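PDB 4RWZ: putative rRNA methyltransferase from Sorangium cellulosum, which probably transfers a methyl group to 16S rRNA in the 30S ribosomal subunit, and so confers resistance to aminoglycoside antibiotics. Local coordinates for residues 37-42 against 80-85; 98-103 against 134-139; 120-125 against 172-177; 127-132 against 211-216; 176-181 against 207-212. All coordinates share one frame; numbering follows the deposited sequence.

Contact 1 (37-42 against 80-85); sequences RFVYRS and ALFVVA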
# COMPACT_ATOMS: atom_id res chain seq x y z
N ARG A 37 -12.05 -0.03 -3.25
CA ARG A 37 -13.07 0.77 -2.60
C ARG A 37 -12.52 1.56 -1.43
O ARG A 37 -12.99 2.68 -1.17
CB ARG A 37 -14.26 -0.10 -2.16
CG ARG A 37 -15.10 -0.50 -3.37
CD ARG A 37 -16.33 -1.30 -2.93
NE ARG A 37 -17.05 -1.66 -4.18
CZ ARG A 37 -18.27 -2.20 -4.19
NH1 ARG A 37 -18.89 -2.41 -3.04
NH2 ARG A 37 -18.86 -2.50 -5.34
N PHE A 38 -11.46 1.03 -0.78
CA PHE A 38 -10.87 1.82 0.32
C PHE A 38 -10.33 3.16 -0.21
O PHE A 38 -10.40 4.22 0.43
CB PHE A 38 -9.74 1.02 0.95
CG PHE A 38 -8.91 1.82 1.96
CD1 PHE A 38 -9.44 2.14 3.21
CD2 PHE A 38 -7.67 2.28 1.62
CE1 PHE A 38 -8.65 2.90 4.12
CE2 PHE A 38 -6.88 3.02 2.51
CZ PHE A 38 -7.38 3.31 3.75
N VAL A 39 -9.76 3.09 -1.41
CA VAL A 39 -9.18 4.30 -2.05
C VAL A 39 -10.25 5.23 -2.52
O VAL A 39 -10.14 6.46 -2.34
CB VAL A 39 -8.19 3.90 -3.17
CG1 VAL A 39 -7.83 5.07 -4.08
CG2 VAL A 39 -6.91 3.29 -2.54
N TYR A 40 -11.30 4.69 -3.12
CA TYR A 40 -12.42 5.57 -3.46
C TYR A 40 -13.01 6.33 -2.27
O TYR A 40 -13.24 7.55 -2.32
CB TYR A 40 -13.52 4.73 -4.15
CG TYR A 40 -14.64 5.60 -4.71
CD1 TYR A 40 -14.54 6.21 -5.98
CD2 TYR A 40 -15.78 5.83 -3.97
CE1 TYR A 40 -15.56 7.01 -6.49
CE2 TYR A 40 -16.82 6.65 -4.49
CZ TYR A 40 -16.69 7.22 -5.74
OH TYR A 40 -17.72 8.03 -6.20
N ARG A 41 -13.29 5.62 -1.20
CA ARG A 41 -13.82 6.26 0.00
C ARG A 41 -12.84 7.26 0.58
O ARG A 41 -13.24 8.35 1.03
CB ARG A 41 -14.13 5.21 1.06
CG ARG A 41 -15.34 4.35 0.70
CD ARG A 41 -15.83 3.49 1.92
NE ARG A 41 -14.80 2.49 2.30
CZ ARG A 41 -14.77 1.24 1.78
NH1 ARG A 41 -15.72 0.83 0.97
NH2 ARG A 41 -13.87 0.41 2.15
N SER A 42 -11.56 6.90 0.61
CA SER A 42 -10.56 7.82 1.19
C SER A 42 -10.48 9.11 0.39
O SER A 42 -10.35 10.22 0.94
CB SER A 42 -9.17 7.17 1.29
OG SER A 42 -9.17 6.03 2.16
N ALA A 80 -8.36 10.33 -6.98
CA ALA A 80 -8.11 8.89 -6.87
C ALA A 80 -7.45 8.40 -8.14
O ALA A 80 -7.76 8.86 -9.25
CB ALA A 80 -9.41 8.13 -6.65
N LEU A 81 -6.54 7.45 -7.98
CA LEU A 81 -5.85 6.84 -9.11
C LEU A 81 -5.66 5.36 -8.83
O LEU A 81 -5.37 4.98 -7.68
CB LEU A 81 -4.45 7.47 -9.29
CG LEU A 81 -3.69 7.04 -10.56
CD1 LEU A 81 -4.43 7.59 -11.78
CD2 LEU A 81 -2.26 7.59 -10.44
N PHE A 82 -5.77 4.53 -9.87
CA PHE A 82 -5.58 3.06 -9.74
C PHE A 82 -4.48 2.56 -10.66
O PHE A 82 -4.52 2.83 -11.84
CB PHE A 82 -6.91 2.35 -10.01
CG PHE A 82 -7.91 2.77 -8.95
CD1 PHE A 82 -7.90 2.15 -7.71
CD2 PHE A 82 -8.73 3.84 -9.18
CE1 PHE A 82 -8.75 2.61 -6.69
CE2 PHE A 82 -9.58 4.32 -8.17
CZ PHE A 82 -9.61 3.66 -6.94
N VAL A 83 -3.50 1.86 -10.08
CA VAL A 83 -2.24 1.51 -10.72
C VAL A 83 -2.04 0.00 -10.70
O VAL A 83 -2.29 -0.65 -9.69
CB VAL A 83 -1.07 2.21 -9.96
CG1 VAL A 83 0.32 1.68 -10.41
CG2 VAL A 83 -1.22 3.74 -10.18
N VAL A 84 -1.62 -0.56 -11.82
CA VAL A 84 -1.43 -1.99 -11.87
C VAL A 84 0.05 -2.34 -11.62
O VAL A 84 0.94 -2.03 -12.46
CB VAL A 84 -1.84 -2.57 -13.28
CG1 VAL A 84 -1.71 -4.05 -13.26
CG2 VAL A 84 -3.28 -2.15 -13.59
N ALA A 85 0.33 -3.00 -10.50
CA ALA A 85 1.71 -3.39 -10.15
C ALA A 85 1.69 -4.42 -9.02
O ALA A 85 0.76 -4.48 -8.22
CB ALA A 85 2.54 -2.18 -9.74
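V39 of helix 37-42 and F82 of strand 80-84 reach toward each other tip to tip, and their meeting carries most of this small buried contact. Starting from the valine, CB already lies against the ring, 3.8 Å from F82 CE1. One bond further out, CG1 stands anti to the backbone N (chi1 166°), and this turns the methyl to the outer rim of the phenyl group, where it sits 3.7 Å from F82 CZ. The approach is oblique to the ring. The same methyl also reaches the start of the strand: V39 CG1 is 4.3 Å from A80 CB, so alanine, with one short methyl, suits a position where the helix passes near the strand. F82 has the longer way to go. Its CB does not point at the helix, and only the far end of the ring closes the distance, as a long flat side chain can. At the ring edge, near its plane, Y40 N lies 4.3 Å from F82 CZ. The side chain of Y40 packs on V64 and R67 of helix 62-68, and its OH is hydrogen-bonded to G75 O. F82 also touches V64 and S65, and V39 rests on C51 of strand 49-55. Helix and strand run nearly antiparallel, at 161°, with their axes 8.5 Å apart. Such apolar, bond-free packing of a helix on the parallel strands is characteristic of the Rossmann-like fold of class I methyltransferases, where helix 37-45 forms the crossover between strands 26-31 and 49-55.

Contact 2 (98-103 against 134-139); sequences AHTLTL and ELIALL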
# COMPACT_ATOMS: atom_id res chain seq x y z
N ALA A 98 4.65 8.71 -0.77
CA ALA A 98 3.51 8.53 0.17
C ALA A 98 3.75 9.18 1.51
O ALA A 98 4.78 8.95 2.12
CB ALA A 98 3.14 7.02 0.37
N HIS A 99 2.79 9.99 1.97
CA HIS A 99 2.75 10.37 3.39
C HIS A 99 2.21 9.21 4.21
O HIS A 99 2.59 9.04 5.36
CB HIS A 99 1.80 11.56 3.62
CG HIS A 99 2.30 12.83 3.02
ND1 HIS A 99 2.14 13.14 1.69
CD2 HIS A 99 2.97 13.87 3.58
CE1 HIS A 99 2.68 14.32 1.45
NE2 HIS A 99 3.20 14.78 2.57
N THR A 100 1.34 8.41 3.59
CA THR A 100 0.75 7.22 4.23
C THR A 100 0.70 6.07 3.25
O THR A 100 0.19 6.24 2.13
CB THR A 100 -0.71 7.51 4.68
OG1 THR A 100 -0.73 8.74 5.44
CG2 THR A 100 -1.25 6.35 5.53
N LEU A 101 1.21 4.89 3.66
CA LEU A 101 1.15 3.70 2.81
C LEU A 101 0.35 2.67 3.59
O LEU A 101 0.77 2.29 4.69
CB LEU A 101 2.55 3.15 2.59
CG LEU A 101 2.70 1.81 1.86
CD1 LEU A 101 2.24 2.00 0.50
CD2 LEU A 101 4.23 1.46 1.91
N THR A 102 -0.76 2.21 3.05
CA THR A 102 -1.61 1.27 3.77
C THR A 102 -1.56 -0.15 3.17
O THR A 102 -1.44 -0.33 1.94
CB THR A 102 -3.09 1.75 3.83
OG1 THR A 102 -3.56 1.96 2.48
CG2 THR A 102 -3.20 3.06 4.67
N LEU A 103 -1.57 -1.16 4.06
CA LEU A 103 -1.73 -2.57 3.62
C LEU A 103 -2.87 -3.10 4.45
O LEU A 103 -2.70 -3.38 5.64
CB LEU A 103 -0.48 -3.40 3.90
CG LEU A 103 0.66 -2.99 2.94
CD1 LEU A 103 1.48 -2.08 3.69
CD2 LEU A 103 1.49 -4.10 2.37
N GLU A 134 4.29 7.26 6.97
CA GLU A 134 3.86 6.18 7.85
C GLU A 134 3.39 4.97 7.06
O GLU A 134 2.62 5.14 6.13
CB GLU A 134 2.66 6.71 8.65
CG GLU A 134 2.31 5.93 9.86
CD GLU A 134 1.08 6.51 10.60
OE1 GLU A 134 0.38 7.42 10.06
OE2 GLU A 134 0.86 6.06 11.74
N LEU A 135 3.84 3.77 7.43
CA LEU A 135 3.27 2.52 6.95
C LEU A 135 2.23 2.07 7.97
O LEU A 135 2.48 2.08 9.15
CB LEU A 135 4.39 1.47 6.86
CG LEU A 135 4.03 -0.01 6.69
CD1 LEU A 135 3.44 -0.12 5.36
CD2 LEU A 135 5.31 -0.86 6.69
N ILE A 136 1.02 1.73 7.51
CA ILE A 136 -0.03 1.23 8.40
C ILE A 136 -0.53 -0.13 7.85
O ILE A 136 -0.98 -0.21 6.71
CB ILE A 136 -1.22 2.16 8.36
CG1 ILE A 136 -0.77 3.58 8.78
CG2 ILE A 136 -2.32 1.67 9.35
CD1 ILE A 136 -1.94 4.64 8.84
N ALA A 137 -0.42 -1.18 8.64
CA ALA A 137 -0.82 -2.51 8.17
C ALA A 137 -1.90 -3.06 9.11
O ALA A 137 -1.75 -3.03 10.36
CB ALA A 137 0.39 -3.45 8.10
N LEU A 138 -2.97 -3.60 8.51
CA LEU A 138 -4.02 -4.30 9.27
C LEU A 138 -3.87 -5.77 8.94
O LEU A 138 -4.10 -6.17 7.79
CB LEU A 138 -5.41 -3.86 8.86
CG LEU A 138 -5.94 -2.63 9.60
CD1 LEU A 138 -6.11 -2.89 11.09
CD2 LEU A 138 -5.01 -1.47 9.38
N LEU A 139 -3.51 -6.57 9.94
CA LEU A 139 -3.01 -7.92 9.69
C LEU A 139 -4.00 -8.94 10.26
O LEU A 139 -4.36 -8.85 11.43
CB LEU A 139 -1.63 -8.13 10.33
CG LEU A 139 -0.50 -7.17 9.92
CD1 LEU A 139 0.81 -7.54 10.61
CD2 LEU A 139 -0.36 -7.13 8.41
O HOH W 1 -0.05 9.22 8.03
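L101 and L135, paired across two parallel strands, lie side by side and point the same way, and around them backbone bonds, apolar packing and one water join 98-103 to 134-139. The backbone bonds form the usual parallel ladder. L101 N and L103 N give to E134 O and I136 O, while I136 N and L138 N give to L101 O and L103 O, four bonds of 2.9 Å. The bond at the entrance differs: E134 N reaches H99 O at 2.9 Å from above the carbonyl plane, 37° out of it, where the chain turns a corner at H99.

Apolar contacts fall on both faces. On one, L101 CD2 is 3.9 Å from L135 CD1, and L103 CB lies 4.3 Å from A137 CB; the 3.2 Å between L103 CD1 and L135 CD1 is too tight to be trusted. On the other face T100 CG2, anti to the backbone N, meets I136 CD1 at 3.8 Å. Branching at CB suits threonine and isoleucine to extended chain.

The polar link is a water that lies 2.7 Å from T100 OG1 and donates to E134 OE1 at 2.7 Å. It bridges a hydroxyl and a carboxylate at the start of the strands. Further along, T102 OG1 is hydrogen-bonded to D30 OD1 on strand 26-31. Strands 98-104 and 133-139 are the fourth and fifth of the order 3-2-1-4-5-7-6, the central parallel pairing typical of the AdoMet-dependent methyltransferase sheet.

Contact 3 (120-125 against 172-177); sequences PVLEAL and RAAGFE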
# COMPACT_ATOMS: atom_id res chain seq x y z
N PRO A 120 13.62 -7.89 1.34
CA PRO A 120 13.32 -7.30 0.04
C PRO A 120 11.92 -6.71 -0.01
O PRO A 120 11.79 -5.74 -0.72
CB PRO A 120 13.37 -8.52 -0.93
CG PRO A 120 14.28 -9.45 -0.29
CD PRO A 120 14.08 -9.29 1.22
N VAL A 121 10.94 -7.25 0.72
CA VAL A 121 9.60 -6.68 0.68
C VAL A 121 9.57 -5.39 1.49
O VAL A 121 8.98 -4.39 1.09
CB VAL A 121 8.57 -7.67 1.21
CG1 VAL A 121 7.14 -7.07 1.16
CG2 VAL A 121 8.56 -8.93 0.31
N LEU A 122 10.22 -5.41 2.66
CA LEU A 122 10.21 -4.16 3.46
C LEU A 122 10.91 -3.04 2.73
O LEU A 122 10.48 -1.90 2.75
CB LEU A 122 10.91 -4.37 4.80
CG LEU A 122 10.28 -5.42 5.68
CD1 LEU A 122 11.03 -5.41 7.07
CD2 LEU A 122 8.79 -5.12 5.95
N GLU A 123 12.00 -3.36 2.05
CA GLU A 123 12.70 -2.36 1.27
C GLU A 123 11.84 -1.84 0.10
O GLU A 123 11.87 -0.65 -0.24
CB GLU A 123 14.04 -2.92 0.74
CG GLU A 123 15.04 -3.20 1.90
CD GLU A 123 16.29 -3.88 1.46
OE1 GLU A 123 16.64 -3.69 0.26
OE2 GLU A 123 16.94 -4.54 2.32
N ALA A 124 11.09 -2.75 -0.54
CA ALA A 124 10.26 -2.30 -1.66
C ALA A 124 9.19 -1.30 -1.16
O ALA A 124 8.87 -0.31 -1.85
CB ALA A 124 9.60 -3.50 -2.37
N LEU A 125 8.62 -1.59 0.01
CA LEU A 125 7.58 -0.70 0.59
C LEU A 125 8.18 0.63 1.06
O LEU A 125 7.61 1.71 0.84
CB LEU A 125 6.88 -1.43 1.73
CG LEU A 125 6.10 -2.70 1.27
CD1 LEU A 125 5.63 -3.39 2.55
CD2 LEU A 125 4.89 -2.29 0.45
N ARG A 172 14.06 -1.54 11.15
CA ARG A 172 15.08 -0.49 11.13
C ARG A 172 16.07 -0.75 9.98
O ARG A 172 16.57 0.19 9.35
CB ARG A 172 15.86 -0.43 12.47
CG ARG A 172 15.17 0.39 13.45
CD ARG A 172 16.11 0.67 14.67
NE ARG A 172 15.40 1.45 15.67
CZ ARG A 172 15.46 1.19 16.97
NH1 ARG A 172 16.20 0.18 17.42
NH2 ARG A 172 14.78 1.95 17.83
N ALA A 173 16.41 -2.03 9.77
CA ALA A 173 17.37 -2.39 8.73
C ALA A 173 16.80 -2.06 7.34
O ALA A 173 17.53 -2.15 6.36
CB ALA A 173 17.77 -3.87 8.81
N ALA A 174 15.48 -1.85 7.24
CA ALA A 174 14.84 -1.43 5.96
C ALA A 174 14.48 0.05 5.90
O ALA A 174 13.80 0.48 4.97
CB ALA A 174 13.56 -2.31 5.63
N GLY A 175 14.80 0.84 6.94
CA GLY A 175 14.45 2.25 6.93
C GLY A 175 13.14 2.64 7.62
O GLY A 175 12.61 3.74 7.39
N PHE A 176 12.63 1.76 8.49
CA PHE A 176 11.37 2.01 9.22
C PHE A 176 11.58 1.89 10.71
O PHE A 176 12.30 0.99 11.16
CB PHE A 176 10.31 0.94 8.86
CG PHE A 176 9.60 1.16 7.54
CD1 PHE A 176 8.75 2.25 7.37
CD2 PHE A 176 9.74 0.24 6.48
CE1 PHE A 176 8.06 2.44 6.17
CE2 PHE A 176 9.02 0.40 5.28
CZ PHE A 176 8.19 1.51 5.14
N GLU A 177 10.90 2.74 11.47
CA GLU A 177 10.86 2.61 12.92
C GLU A 177 9.46 2.21 13.36
O GLU A 177 8.52 2.98 13.18
CB GLU A 177 11.27 3.94 13.56
CG GLU A 177 11.34 3.88 15.07
CD GLU A 177 12.50 3.03 15.59
OE1 GLU A 177 13.59 2.99 14.96
OE2 GLU A 177 12.36 2.44 16.69
O HOH W 2 16.75 -4.36 4.95
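A174 points its methyl toward helix 120-125, A174 CB meeting L122 CB at a tight 3.5 Å with L122 C 4.0 Å away, and the residues of 172-177 are arranged about that spot. R172, in the last turn of helix 160-172, turns its guanidinium the other way and pairs with the carboxylate of E177, at a separation too short to be taken literally. A173 contributes its carbonyl: a water donates to A173 O at 2.7 Å and to E123 OE2 at 2.6 Å, tying the exposed rim of the contact. A174 follows, and its CB also lies 4.1 Å from E123 CG; a lone methyl suits so close a passage. G175 then ends the helix in a Schellman motif, its phi of 95° being one that glycine adopts easily. F176 begins the strand and sends its ring back to the helix edge-on: CE2 is 3.7 Å from L122 O and CZ is 4.2 Å from L125 C, both near the plane of the ring. A large flat group suits this place, since its edge can meet the backbone of both residues at once. The contact therefore seats the turn between helix 160-172 and strand 176-183 against helix 119-127, whose L122 and L125 also pack on L114 of helix 108-115, while Y171 touches both L122 and F176.

Contact 4 (127-132 against 211-216); sequences RLVRPG and AEAIGG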
# COMPACT_ATOMS: atom_id res chain seq x y z
N ARG A 127 10.60 2.14 -0.16
CA ARG A 127 10.88 2.97 -1.33
C ARG A 127 9.73 3.89 -1.70
O ARG A 127 9.95 5.01 -2.24
CB ARG A 127 11.25 2.05 -2.52
CG ARG A 127 11.51 2.69 -3.86
CD ARG A 127 11.84 1.47 -4.79
NE ARG A 127 12.08 1.75 -6.20
CZ ARG A 127 11.23 1.43 -7.17
NH1 ARG A 127 10.07 0.84 -6.88
NH2 ARG A 127 11.53 1.69 -8.43
N LEU A 128 8.50 3.49 -1.35
CA LEU A 128 7.34 4.30 -1.73
C LEU A 128 7.00 5.45 -0.78
O LEU A 128 6.15 6.29 -1.09
CB LEU A 128 6.04 3.45 -1.82
CG LEU A 128 5.99 2.40 -2.92
CD1 LEU A 128 4.58 1.80 -3.07
CD2 LEU A 128 6.42 3.01 -4.19
N VAL A 129 7.62 5.44 0.39
CA VAL A 129 7.23 6.33 1.46
C VAL A 129 8.19 7.50 1.59
O VAL A 129 9.38 7.33 1.51
CB VAL A 129 7.22 5.56 2.79
CG1 VAL A 129 6.65 6.45 3.93
CG2 VAL A 129 6.31 4.33 2.62
N ARG A 130 7.65 8.69 1.80
CA ARG A 130 8.54 9.86 1.97
C ARG A 130 9.07 9.83 3.39
O ARG A 130 8.43 9.25 4.29
CB ARG A 130 7.81 11.17 1.62
CG ARG A 130 6.85 11.67 2.62
CD ARG A 130 6.24 13.00 2.13
NE ARG A 130 5.54 12.80 0.87
CZ ARG A 130 5.46 13.73 -0.08
NH1 ARG A 130 6.07 14.91 0.10
NH2 ARG A 130 4.78 13.48 -1.22
N PRO A 131 10.27 10.41 3.61
CA PRO A 131 10.82 10.51 4.98
C PRO A 131 9.80 11.09 5.93
O PRO A 131 9.07 12.03 5.56
CB PRO A 131 12.00 11.49 4.83
CG PRO A 131 12.43 11.35 3.40
CD PRO A 131 11.15 11.05 2.62
N GLY A 132 9.62 10.44 7.07
CA GLY A 132 8.61 10.89 8.02
C GLY A 132 7.20 10.37 7.75
O GLY A 132 6.30 10.56 8.54
N ALA A 211 4.59 1.91 11.22
CA ALA A 211 5.97 2.28 11.36
C ALA A 211 6.24 3.58 10.62
O ALA A 211 5.52 3.93 9.67
CB ALA A 211 6.90 1.16 10.82
N GLU A 212 7.25 4.29 11.05
CA GLU A 212 7.57 5.58 10.44
C GLU A 212 8.78 5.45 9.52
O GLU A 212 9.77 4.83 9.91
CB GLU A 212 7.90 6.61 11.55
CG GLU A 212 8.29 8.00 11.00
CD GLU A 212 8.63 9.00 12.13
OE1 GLU A 212 8.33 8.70 13.29
OE2 GLU A 212 9.22 10.05 11.85
N ALA A 213 8.72 6.05 8.34
CA ALA A 213 9.88 6.00 7.45
C ALA A 213 10.93 6.91 8.03
O ALA A 213 10.68 8.11 8.26
CB ALA A 213 9.49 6.46 6.05
N ILE A 214 12.10 6.35 8.30
CA ILE A 214 13.18 7.15 8.86
C ILE A 214 14.40 7.34 7.98
O ILE A 214 14.55 6.77 6.89
CB ILE A 214 13.65 6.57 10.24
CG1 ILE A 214 14.05 5.11 10.07
CG2 ILE A 214 12.55 6.77 11.32
CD1 ILE A 214 14.60 4.42 11.33
N GLY A 215 15.31 8.17 8.51
CA GLY A 215 16.62 8.38 7.95
C GLY A 215 16.89 9.77 7.38
O GLY A 215 16.06 10.29 6.65
N GLY A 216 18.06 10.32 7.69
CA GLY A 216 18.59 11.51 7.03
C GLY A 216 18.51 12.69 7.97
O GLY A 216 18.08 12.48 9.10
O HOH W 3 6.75 12.26 10.82
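A213 points its methyl toward 127-132, and V129 points back at it, so that V129 CG1 and A213 CB meet at 3.5 Å. The valine CG1 stands anti to the backbone N (chi1 -174°), which carries this branch to the alanine. The same small methyl, A213 CB, lies 3.5 Å from R130 O, so it touches both a side chain and a carbonyl, and small alanine suits the close approach. R130 is turned the opposite way, its CB pointing away from strand 211-213, and its guanidinium finds its partner elsewhere, in L97 O.

E212 comes from the other face of its strand. Its CB does not aim at the loop, but the chain is fully extended, and the carboxylate ends near the glycine: E212 OE2 is 4.0 Å from G132 CA. A water donates to G132 O at 2.9 Å and only weakly to E212 OE2. The other oxygen, OE1, is held by R179.

One direct hydrogen bond crosses the contact. G132 N gives to A213 O at 2.8 Å, with an N-H...O angle of 155° and the donor tilted 28° from the carbonyl plane. G132 has a phi of 84°, a region where glycine is at ease, and P131, whose ring already restricts phi, precedes it at the corner.

Chemically, the contact has two halves. Buried methyls meet at V129, and a single backbone bond plus a water serve the exposed corner, so the two segments are joined by one main-chain bond and apolar contact, with no salt bridge between them.

Contact 5 (176-181 against 207-212); sequences FEIRTS and RLLTAE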
# COMPACT_ATOMS: atom_id res chain seq x y z
N PHE A 176 12.63 1.76 8.49
CA PHE A 176 11.37 2.01 9.22
C PHE A 176 11.58 1.89 10.71
O PHE A 176 12.30 0.99 11.16
CB PHE A 176 10.31 0.94 8.86
CG PHE A 176 9.60 1.16 7.54
CD1 PHE A 176 8.75 2.25 7.37
CD2 PHE A 176 9.74 0.24 6.48
CE1 PHE A 176 8.06 2.44 6.17
CE2 PHE A 176 9.02 0.40 5.28
CZ PHE A 176 8.19 1.51 5.14
N GLU A 177 10.90 2.74 11.47
CA GLU A 177 10.86 2.61 12.92
C GLU A 177 9.46 2.21 13.36
O GLU A 177 8.52 2.98 13.18
CB GLU A 177 11.27 3.94 13.56
CG GLU A 177 11.34 3.88 15.07
CD GLU A 177 12.50 3.03 15.59
OE1 GLU A 177 13.59 2.99 14.96
OE2 GLU A 177 12.36 2.44 16.69
N ILE A 178 9.30 1.00 13.89
CA ILE A 178 7.96 0.57 14.33
C ILE A 178 7.42 1.49 15.44
O ILE A 178 8.13 1.82 16.38
CB ILE A 178 7.97 -0.89 14.85
CG1 ILE A 178 8.27 -1.84 13.67
CG2 ILE A 178 6.63 -1.26 15.48
CD1 ILE A 178 8.21 -3.34 13.99
N ARG A 179 6.17 1.88 15.30
CA ARG A 179 5.54 2.79 16.27
C ARG A 179 4.51 2.09 17.09
O ARG A 179 4.60 2.03 18.30
CB ARG A 179 4.93 3.98 15.54
CG ARG A 179 6.01 4.86 14.92
CD ARG A 179 6.96 5.40 16.01
NE ARG A 179 8.00 6.28 15.46
CZ ARG A 179 9.07 6.69 16.13
NH1 ARG A 179 9.26 6.29 17.38
NH2 ARG A 179 9.95 7.48 15.55
N THR A 180 3.49 1.57 16.45
CA THR A 180 2.38 0.97 17.14
C THR A 180 2.29 -0.51 16.78
O THR A 180 2.46 -0.87 15.62
CB THR A 180 1.08 1.67 16.68
OG1 THR A 180 1.09 3.02 17.17
CG2 THR A 180 -0.17 0.94 17.15
N SER A 181 2.04 -1.35 17.77
CA SER A 181 1.70 -2.75 17.51
C SER A 181 0.57 -3.11 18.50
O SER A 181 0.82 -3.24 19.69
CB SER A 181 2.93 -3.63 17.69
OG SER A 181 2.67 -5.00 17.45
N ARG A 207 -4.49 -7.38 13.86
CA ARG A 207 -3.41 -6.63 14.49
C ARG A 207 -3.14 -5.37 13.68
O ARG A 207 -3.20 -5.38 12.44
CB ARG A 207 -2.14 -7.50 14.60
CG ARG A 207 -0.80 -6.72 14.73
CD ARG A 207 -0.06 -6.81 16.10
NE ARG A 207 -0.32 -8.03 16.87
CZ ARG A 207 -0.20 -8.12 18.20
NH1 ARG A 207 0.21 -7.07 18.90
NH2 ARG A 207 -0.47 -9.26 18.83
N LEU A 208 -2.87 -4.28 14.37
CA LEU A 208 -2.46 -3.03 13.73
C LEU A 208 -0.98 -2.84 13.94
O LEU A 208 -0.50 -2.93 15.07
CB LEU A 208 -3.22 -1.87 14.35
CG LEU A 208 -2.70 -0.47 14.04
CD1 LEU A 208 -2.91 -0.09 12.57
CD2 LEU A 208 -3.40 0.56 15.01
N LEU A 209 -0.22 -2.68 12.86
CA LEU A 209 1.20 -2.48 13.01
C LEU A 209 1.52 -1.22 12.22
O LEU A 209 1.11 -1.12 11.08
CB LEU A 209 1.96 -3.67 12.40
CG LEU A 209 3.49 -3.65 12.41
CD1 LEU A 209 3.96 -3.68 13.85
CD2 LEU A 209 3.97 -4.89 11.63
N THR A 210 2.21 -0.26 12.81
CA THR A 210 2.51 0.96 12.05
C THR A 210 3.99 1.24 12.21
O THR A 210 4.63 0.81 13.16
CB THR A 210 1.71 2.23 12.51
OG1 THR A 210 2.19 2.65 13.79
CG2 THR A 210 0.18 1.98 12.56
N ALA A 211 4.59 1.91 11.22
CA ALA A 211 5.97 2.28 11.36
C ALA A 211 6.24 3.58 10.62
O ALA A 211 5.52 3.93 9.67
CB ALA A 211 6.90 1.16 10.82
N GLU A 212 7.25 4.29 11.05
CA GLU A 212 7.57 5.58 10.44
C GLU A 212 8.78 5.45 9.52
O GLU A 212 9.77 4.83 9.91
CB GLU A 212 7.90 6.61 11.55
CG GLU A 212 8.29 8.00 11.00
CD GLU A 212 8.63 9.00 12.13
OE1 GLU A 212 8.33 8.70 13.29
OE2 GLU A 212 9.22 10.05 11.85
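R179 and T180 both face T210, a classic beta bulge that puts an extra residue into strand 176-181. It lies in the antiparallel pair 176-183 and 207-213, which closes one edge of the class I methyltransferase sheet as strands six and seven. R179 carries the irregularity with a psi of -61°. Its N gives a nearly straight bond to T210 O, 2.8 Å long, with the donor above the carbonyl plane, whereas T180 N turns to the side chain and meets T210 OG1 at 3.2 Å. Threonine suits this place because its hydroxyl, set between the backbone N and carbonyl carbon (chi1 70°), stands ready for that second amide.

Before the bulge the pairing is regular: E177 and E212 exchange two bonds of 2.8 Å, E177 N to E212 O and E212 N to E177 O. Next to them I178 and A211 form a close non-hydrogen-bonded pair, and A211 CB sits 3.7 Å from I178 CA, where a bare methyl fits well. The isoleucine turns CG2 to L209 CD1 at 4.0 Å, and Y171 of helix 160-172 touches both I178 and L209.

On the face of E177, T180 and T210, a salt bridge crosses between the strands. R179 bends at chi2 and comes side-on to E212, its NE and NH2 both reaching the one oxygen OE1, from the same face of the carboxylate. E177 CG sits 3.7 Å above the centre of one face of the R179 guanidinium, whose edge is the part that R179 offers to E212.

How the contacts relate
All five contacts reach the same seven-stranded sheet, but at different places. Contact 2 lies nearest the centre of the chain and is knit by regular parallel bonds; contact 1, about 14 Å away between centres, is purely apolar and touches it through F38 and T102. Contacts 1 and 3 are buried; 2, 4 and 5 are partly so, with P131 and G132 of contact 4 exposed. Contacts 3, 4 and 5 gather on the far side from contact 1: strand 176-183 serves contacts 3 and 5, strand 207-213 contacts 4 and 5. Waters bridge contacts 2, 3 and 4, while a direct salt bridge between segments appears at contact 5. L135 N and A211 O link contact 2 to contacts 4 and 5.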